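Local coordinates for protein phthiocerol synthesis polyketide synthase type I PpsC (Mycobacterium tuberculosis, PDB 7AHB) that probably loads extender units onto the acyl carrier protein through its acyltransferase domain during phthiocerol lipid synthesis, at residues A[255-260]-A[284-290]. Sequence-based numbering, arbitrary orientation.
Sequences LADLTP and RFDAEHW. With NA (sodium ion), chain O.
P260 lies across the arm of R284, the two side chains meeting at about a right angle, and its ring can be traced atom by atom. P260 CB rests 3.4 Å from F285 O and also faces F285 CB. P260 CG touches the same carbonyl and lies 3.8 Å from R284 CG. P260 CD reaches one face of the R284 guanidinium, offset toward its rim, with R284 NH2 at 3.7 Å. R284 gets there as an extended chain, CG anti to the backbone N (chi1 -172°), and is tied down on its own side by a salt bridge from NH1 to the anti lone pair of D286 OD2, the pair 2.8 Å apart. D286 is the N-cap residue of helix 287-295, and its OD1 accepts from H289 N, so one carboxylate both fixes the arginine and caps the helix.

No direct hydrogen bond joins the segments. A water does so instead, donating to L255 O and L258 O and accepting from A287 N at 3.0 Å, which satisfies the first-turn amide. Beside it L255 CB packs on A287 CB at 3.6 Å. L258 CG stands anti to the backbone N (chi1 -174°), and L258 CD2 meets the edge of the W290 indole, 3.7 Å from W290 CD1.

T259 O, facing another way, binds a sodium ion together with Q261. The contact thus joins the type I turn L255-L258, just after helix 248-254, to the start of helix 287-295; L255, L258 and W290 also pack on helix 153-167, while F285 and W290 reach helix 141-147 and F285 touches strand 267-269, an outer strand of the parallel sheet.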
# COMPACT_ATOMS: atom_id res chain seq x y z
N LEU A 255 -18.79 9.56 2.24
CA LEU A 255 -18.81 8.13 2.52
C LEU A 255 -19.80 7.78 3.63
O LEU A 255 -19.73 6.69 4.20
CB LEU A 255 -17.41 7.65 2.88
CG LEU A 255 -16.38 7.83 1.78
CD1 LEU A 255 -14.95 7.64 2.27
CD2 LEU A 255 -16.67 6.88 0.64
N ALA A 256 -20.73 8.69 3.94
CA ALA A 256 -21.68 8.46 5.03
C ALA A 256 -22.41 7.14 4.86
O ALA A 256 -22.68 6.44 5.84
CB ALA A 256 -22.68 9.61 5.10
N ASP A 257 -22.74 6.78 3.62
CA ASP A 257 -23.54 5.60 3.32
C ASP A 257 -22.70 4.33 3.22
O ASP A 257 -23.28 3.26 3.02
CB ASP A 257 -24.30 5.79 2.02
CG ASP A 257 -25.35 6.87 2.12
OD1 ASP A 257 -25.82 7.16 3.24
OD2 ASP A 257 -25.70 7.44 1.07
N LEU A 258 -21.38 4.44 3.38
CA LEU A 258 -20.53 3.26 3.34
C LEU A 258 -20.85 2.34 4.52
O LEU A 258 -20.73 2.74 5.69
CB LEU A 258 -19.06 3.66 3.37
CG LEU A 258 -18.05 2.53 3.19
CD1 LEU A 258 -18.10 1.96 1.78
CD2 LEU A 258 -16.65 3.01 3.52
N THR A 259 -21.21 1.10 4.23
CA THR A 259 -21.59 0.12 5.25
C THR A 259 -20.66 -1.08 5.12
O THR A 259 -20.91 -2.00 4.31
CB THR A 259 -23.05 -0.28 5.09
OG1 THR A 259 -23.86 0.90 5.13
CG2 THR A 259 -23.49 -1.22 6.22
N PRO A 260 -19.58 -1.12 5.87
CA PRO A 260 -18.63 -2.24 5.80
C PRO A 260 -19.17 -3.43 6.58
O PRO A 260 -20.24 -3.38 7.15
CB PRO A 260 -17.38 -1.67 6.44
CG PRO A 260 -17.92 -0.78 7.50
CD PRO A 260 -19.20 -0.16 6.93
N ARG A 284 -14.16 -0.81 12.68
CA ARG A 284 -15.19 -0.72 11.66
C ARG A 284 -14.64 0.10 10.50
O ARG A 284 -14.29 1.28 10.68
CB ARG A 284 -16.45 -0.08 12.22
CG ARG A 284 -17.63 -0.12 11.26
CD ARG A 284 -18.94 0.26 11.96
NE ARG A 284 -20.08 0.12 11.05
CZ ARG A 284 -20.57 1.13 10.32
NH1 ARG A 284 -20.04 2.35 10.40
NH2 ARG A 284 -21.61 0.90 9.50
N PHE A 285 -14.54 -0.52 9.33
CA PHE A 285 -13.86 0.13 8.21
C PHE A 285 -14.82 1.04 7.44
O PHE A 285 -15.08 0.88 6.26
CB PHE A 285 -13.22 -0.92 7.31
CG PHE A 285 -12.07 -1.62 7.94
CD1 PHE A 285 -12.27 -2.77 8.70
CD2 PHE A 285 -10.78 -1.10 7.83
CE1 PHE A 285 -11.20 -3.41 9.30
CE2 PHE A 285 -9.71 -1.74 8.44
CZ PHE A 285 -9.93 -2.88 9.18
N ASP A 286 -15.32 2.03 8.16
CA ASP A 286 -16.37 2.93 7.73
C ASP A 286 -15.76 4.29 7.39
O ASP A 286 -14.53 4.46 7.38
CB ASP A 286 -17.43 3.06 8.83
CG ASP A 286 -16.85 3.51 10.17
OD1 ASP A 286 -15.68 3.97 10.21
OD2 ASP A 286 -17.57 3.38 11.19
N ALA A 287 -16.63 5.28 7.12
CA ALA A 287 -16.15 6.59 6.69
C ALA A 287 -15.16 7.19 7.68
O ALA A 287 -14.12 7.74 7.28
CB ALA A 287 -17.34 7.54 6.51
N GLU A 288 -15.45 7.09 8.98
CA GLU A 288 -14.53 7.66 9.97
C GLU A 288 -13.17 6.97 9.90
O GLU A 288 -12.12 7.61 10.06
CB GLU A 288 -15.10 7.55 11.38
CG GLU A 288 -14.13 8.00 12.46
CD GLU A 288 -14.73 8.02 13.86
OE1 GLU A 288 -15.87 7.51 14.06
OE2 GLU A 288 -14.08 8.57 14.78
N HIS A 289 -13.16 5.66 9.66
CA HIS A 289 -11.88 4.96 9.58
C HIS A 289 -11.03 5.48 8.43
O HIS A 289 -9.82 5.67 8.56
CB HIS A 289 -12.10 3.47 9.38
CG HIS A 289 -10.83 2.71 9.23
ND1 HIS A 289 -10.14 2.19 10.30
CD2 HIS A 289 -10.11 2.39 8.13
CE1 HIS A 289 -9.05 1.57 9.86
NE2 HIS A 289 -9.01 1.68 8.55
N TRP A 290 -11.64 5.66 7.26
CA TRP A 290 -10.88 6.13 6.11
C TRP A 290 -10.45 7.59 6.26
O TRP A 290 -9.35 7.96 5.83
CB TRP A 290 -11.70 5.88 4.84
CG TRP A 290 -11.98 4.42 4.70
CD1 TRP A 290 -13.21 3.81 4.69
CD2 TRP A 290 -11.01 3.36 4.63
NE1 TRP A 290 -13.06 2.44 4.58
CE2 TRP A 290 -11.72 2.14 4.57
CE3 TRP A 290 -9.60 3.32 4.62
CZ2 TRP A 290 -11.09 0.91 4.49
CZ3 TRP A 290 -8.97 2.10 4.55
CH2 TRP A 290 -9.73 0.90 4.46
NA NA O . -22.50 -4.30 4.06
O HOH W 1 -19.50 5.00 6.49